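Local coordinates for carbohydrate kinase, FGGY (Rhodospirillum rubrum, PDB 3IFR), which probably phosphorylates D-xylulose at the expense of ATP, as a xylulose kinase of the FGGY carbohydrate kinase family, at residues L91-R100 and I146-I157. Numbering follows the deposited sequence.
Sequences LLDDRGAVLR and IERHEPAVFGAI
D93 and I157 bring the two backbones closest, 5.0 Å between their CA atoms, and D93 CA makes a CH...O contact of 3.4 Å to A156 O. Farther along, L99 lies opposite V153, 6.3 Å between CA atoms. The middle of the contact is apolar. L91 CD1 meets I146 CD1 tip to tip at 3.2 Å, a distance so short that it is doubtful as a measure of real packing. The same methyl lies 3.8 Å from V153 CG1, with the two side chains at about a right angle. L91 CD2 turns to I157 CD1. V153 CG1, anti to its backbone N (chi1 178°), touches both L91 CD1 and L99 CB. L99 lies along A156 and I157: CD2 touches A156 CB and CD1 lies against I157 CG1.

A salt bridge closes one end. R100 bends at chi3 (-41°) and presents its guanidinium edge to E150, whose side chain runs extended beyond CG. NE binds E150 OE2 at 2.8 Å and NH1 binds E150 OE1 at 3.0 Å. Both bonds are nearly straight. NH1 meets the syn lone pair of OE1, while NE approaches OE2 on the syn side, tilted out of the carboxylate plane. This side-on, two-nitrogen grip holds both groups against rotation. R100 NH2 also pairs with E49. A leucine in place of R100 would probably leave the E150 and E49 carboxylates without this shared cation and free the E150 side chain to turn.

E150 is the N-cap residue of helix 151-155, at the break after helix 139-149. L92 makes backbone hydrogen bonds with A158 and T159. The contact thus packs a tight type I turn, D93-G96, and its flanks on two successive helices leading into strand 159-161, antiparallel partner of 90-92, within the N-terminal domain of an FGGY kinase.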
loop_
_atom_site.group_PDB
_atom_site.type_symbol
_atom_site.label_atom_id
_atom_site.label_comp_id
_atom_site.label_asym_id
_atom_site.label_seq_id
_atom_site.Cartn_x
_atom_site.Cartn_y
_atom_site.Cartn_z
ATOM N N LEU A 91 -18.610 9.862 -2.870
ATOM C CA LEU A 91 -19.867 10.391 -2.305
ATOM C C LEU A 91 -21.129 9.994 -3.100
ATOM O O LEU A 91 -21.262 10.294 -4.288
ATOM C CB LEU A 91 -19.801 11.923 -2.157
ATOM C CG LEU A 91 -18.501 12.348 -1.455
ATOM C CD1 LEU A 91 -18.270 13.832 -1.429
ATOM C CD2 LEU A 91 -18.520 11.798 -0.063
ATOM N N LEU A 92 -22.058 9.312 -2.439
ATOM C CA LEU A 92 -23.339 9.015 -3.069
ATOM C C LEU A 92 -24.480 9.781 -2.411
ATOM O O LEU A 92 -24.520 9.979 -1.190
ATOM C CB LEU A 92 -23.656 7.508 -3.118
ATOM C CG LEU A 92 -22.550 6.582 -3.632
ATOM C CD1 LEU A 92 -22.970 5.108 -3.553
ATOM C CD2 LEU A 92 -22.110 6.987 -5.061
ATOM N N ASP A 93 -25.417 10.215 -3.248
ATOM C CA ASP A 93 -26.629 10.840 -2.764
ATOM C C ASP A 93 -27.683 9.787 -2.381
ATOM O O ASP A 93 -27.406 8.588 -2.350
ATOM C CB ASP A 93 -27.138 11.781 -3.824
ATOM C CG ASP A 93 -27.744 11.063 -5.014
ATOM O OD1 ASP A 93 -28.168 11.802 -5.908
ATOM O OD2 ASP A 93 -27.800 9.806 -5.086
ATOM N N ASP A 94 -28.903 10.214 -2.087
ATOM C CA ASP A 94 -29.847 9.259 -1.517
ATOM C C ASP A 94 -30.298 8.246 -2.550
ATOM O O ASP A 94 -30.800 7.190 -2.202
ATOM C CB ASP A 94 -31.032 9.966 -0.838
ATOM C CG ASP A 94 -31.732 10.960 -1.743
ATOM O OD1 ASP A 94 -31.487 10.994 -2.970
ATOM O OD2 ASP A 94 -32.540 11.726 -1.203
ATOM N N ARG A 95 -30.098 8.579 -3.820
ATOM C CA ARG A 95 -30.481 7.703 -4.933
ATOM C C ARG A 95 -29.341 6.767 -5.379
ATOM O O ARG A 95 -29.493 5.963 -6.321
ATOM C CB ARG A 95 -30.968 8.555 -6.119
ATOM C CG ARG A 95 -32.468 8.806 -6.162
ATOM C CD ARG A 95 -33.232 7.488 -5.859
ATOM N NE ARG A 95 -32.716 6.340 -6.631
ATOM C CZ ARG A 95 -32.848 5.049 -6.288
ATOM N NH1 ARG A 95 -33.489 4.704 -5.161
ATOM N NH2 ARG A 95 -32.329 4.101 -7.078
ATOM N N GLY A 96 -28.194 6.867 -4.708
ATOM C CA GLY A 96 -27.044 6.058 -5.104
ATOM C C GLY A 96 -26.179 6.625 -6.236
ATOM O O GLY A 96 -25.260 5.969 -6.683
ATOM N N ALA A 97 -26.460 7.845 -6.674
ATOM C CA ALA A 97 -25.678 8.506 -7.699
ATOM C C ALA A 97 -24.428 9.180 -7.117
ATOM O O ALA A 97 -24.463 9.780 -6.019
ATOM C CB ALA A 97 -26.554 9.593 -8.435
ATOM N N VAL A 98 -23.352 9.138 -7.901
ATOM C CA VAL A 98 -22.105 9.828 -7.581
ATOM C C VAL A 98 -22.238 11.381 -7.528
ATOM O O VAL A 98 -22.645 12.017 -8.478
ATOM C CB VAL A 98 -20.996 9.384 -8.582
ATOM C CG1 VAL A 98 -19.666 10.142 -8.355
ATOM C CG2 VAL A 98 -20.796 7.924 -8.468
ATOM N N LEU A 99 -21.877 11.988 -6.408
ATOM C CA LEU A 99 -21.996 13.445 -6.290
ATOM C C LEU A 99 -20.889 14.212 -7.026
ATOM O O LEU A 99 -21.152 15.187 -7.704
ATOM C CB LEU A 99 -22.091 13.842 -4.819
ATOM C CG LEU A 99 -23.432 13.405 -4.200
ATOM C CD1 LEU A 99 -23.386 13.223 -2.696
ATOM C CD2 LEU A 99 -24.566 14.324 -4.577
ATOM N N ARG A 100 -19.651 13.764 -6.939
ATOM C CA ARG A 100 -18.556 14.506 -7.549
ATOM C C ARG A 100 -17.476 13.481 -7.772
ATOM O O ARG A 100 -17.586 12.362 -7.306
ATOM C CB ARG A 100 -18.016 15.555 -6.576
ATOM C CG ARG A 100 -17.278 14.898 -5.402
ATOM C CD ARG A 100 -16.655 15.875 -4.382
ATOM N NE ARG A 100 -16.013 17.044 -4.969
ATOM C CZ ARG A 100 -14.909 17.039 -5.717
ATOM N NH1 ARG A 100 -14.409 18.192 -6.152
ATOM N NH2 ARG A 100 -14.289 15.905 -6.036
ATOM N N ILE A 146 -14.744 19.306 1.827
ATOM C CA ILE A 146 -15.970 19.320 1.086
ATOM C C ILE A 146 -17.079 20.171 1.743
ATOM O O ILE A 146 -17.759 20.951 1.063
ATOM C CB ILE A 146 -16.465 17.877 0.891
ATOM C CG1 ILE A 146 -15.714 17.218 -0.252
ATOM C CG2 ILE A 146 -17.947 17.842 0.590
ATOM C CD1 ILE A 146 -15.976 15.751 -0.272
ATOM N N GLU A 147 -17.296 19.994 3.044
ATOM C CA GLU A 147 -18.302 20.786 3.754
ATOM C C GLU A 147 -18.043 22.270 3.582
ATOM O O GLU A 147 -18.975 23.063 3.457
ATOM C CB GLU A 147 -18.229 20.509 5.240
ATOM C CG GLU A 147 -18.882 21.571 6.092
ATOM C CD GLU A 147 -18.993 21.121 7.529
ATOM O OE1 GLU A 147 -20.118 20.849 7.935
ATOM O OE2 GLU A 147 -17.975 20.991 8.243
ATOM N N ARG A 148 -16.781 22.667 3.611
ATOM C CA ARG A 148 -16.510 24.079 3.530
ATOM C C ARG A 148 -16.432 24.584 2.084
ATOM O O ARG A 148 -16.754 25.732 1.828
ATOM C CB ARG A 148 -15.266 24.492 4.359
ATOM C CG ARG A 148 -14.045 24.824 3.554
ATOM C CD ARG A 148 -13.241 26.008 4.096
ATOM N NE ARG A 148 -13.325 26.194 5.547
ATOM C CZ ARG A 148 -12.652 25.494 6.464
ATOM N NH1 ARG A 148 -11.822 24.518 6.106
ATOM N NH2 ARG A 148 -12.827 25.768 7.750
ATOM N N HIS A 149 -15.999 23.745 1.149
ATOM C CA HIS A 149 -15.832 24.197 -0.226
ATOM C C HIS A 149 -17.009 23.867 -1.116
ATOM O O HIS A 149 -17.225 24.537 -2.113
ATOM C CB HIS A 149 -14.544 23.639 -0.862
ATOM C CG HIS A 149 -13.305 24.303 -0.355
ATOM N ND1 HIS A 149 -12.828 24.096 0.927
ATOM C CD2 HIS A 149 -12.479 25.194 -0.926
ATOM C CE1 HIS A 149 -11.755 24.831 1.107
ATOM N NE2 HIS A 149 -11.522 25.510 0.005
ATOM N N GLU A 150 -17.734 22.809 -0.796
ATOM C CA GLU A 150 -18.831 22.388 -1.655
ATOM C C GLU A 150 -20.021 22.004 -0.774
ATOM O O GLU A 150 -20.416 20.835 -0.741
ATOM C CB GLU A 150 -18.390 21.233 -2.574
ATOM C CG GLU A 150 -17.289 21.643 -3.573
ATOM C CD GLU A 150 -16.752 20.491 -4.412
ATOM O OE1 GLU A 150 -15.707 20.657 -5.088
ATOM O OE2 GLU A 150 -17.371 19.408 -4.416
ATOM N N PRO A 151 -20.570 22.987 -0.034
ATOM C CA PRO A 151 -21.611 22.663 0.955
ATOM C C PRO A 151 -22.764 21.937 0.284
ATOM O O PRO A 151 -23.434 21.155 0.914
ATOM C CB PRO A 151 -22.095 24.019 1.477
ATOM C CG PRO A 151 -21.409 25.066 0.656
ATOM C CD PRO A 151 -20.418 24.431 -0.276
ATOM N N ALA A 152 -23.018 22.210 -0.984
ATOM C CA ALA A 152 -24.158 21.562 -1.650
ATOM C C ALA A 152 -23.885 20.072 -1.865
ATOM O O ALA A 152 -24.768 19.226 -1.654
ATOM C CB ALA A 152 -24.510 22.251 -2.970
ATOM N N VAL A 153 -22.665 19.742 -2.278
ATOM C CA VAL A 153 -22.292 18.335 -2.294
ATOM C C VAL A 153 -22.473 17.767 -0.902
ATOM O O VAL A 153 -23.148 16.749 -0.714
ATOM C CB VAL A 153 -20.857 18.131 -2.773
ATOM C CG1 VAL A 153 -20.484 16.649 -2.729
ATOM C CG2 VAL A 153 -20.760 18.644 -4.226
ATOM N N PHE A 154 -21.916 18.465 0.081
ATOM C CA PHE A 154 -21.912 17.971 1.444
ATOM C C PHE A 154 -23.302 17.660 1.982
ATOM O O PHE A 154 -23.504 16.639 2.665
ATOM C CB PHE A 154 -21.203 18.938 2.383
ATOM C CG PHE A 154 -20.904 18.352 3.724
ATOM C CD1 PHE A 154 -19.804 17.509 3.903
ATOM C CD2 PHE A 154 -21.709 18.631 4.810
ATOM C CE1 PHE A 154 -19.511 16.963 5.141
ATOM C CE2 PHE A 154 -21.427 18.095 6.054
ATOM C CZ PHE A 154 -20.316 17.232 6.220
ATOM N N GLY A 155 -24.256 18.532 1.692
ATOM C CA GLY A 155 -25.585 18.367 2.265
ATOM C C GLY A 155 -26.338 17.215 1.608
ATOM O O GLY A 155 -27.268 16.638 2.183
ATOM N N ALA A 156 -25.935 16.874 0.389
ATOM C CA ALA A 156 -26.583 15.763 -0.308
ATOM C C ALA A 156 -26.029 14.364 0.010
ATOM O O ALA A 156 -26.495 13.406 -0.578
ATOM C CB ALA A 156 -26.516 15.977 -1.781
ATOM N N ILE A 157 -25.037 14.253 0.903
ATOM C CA ILE A 157 -24.344 12.982 1.135
ATOM C C ILE A 157 -25.168 12.007 1.951
ATOM O O ILE A 157 -25.458 12.239 3.129
ATOM C CB ILE A 157 -22.992 13.149 1.875
ATOM C CG1 ILE A 157 -21.982 13.973 1.055
ATOM C CG2 ILE A 157 -22.378 11.793 2.169
ATOM C CD1 ILE A 157 -20.805 14.410 1.838
#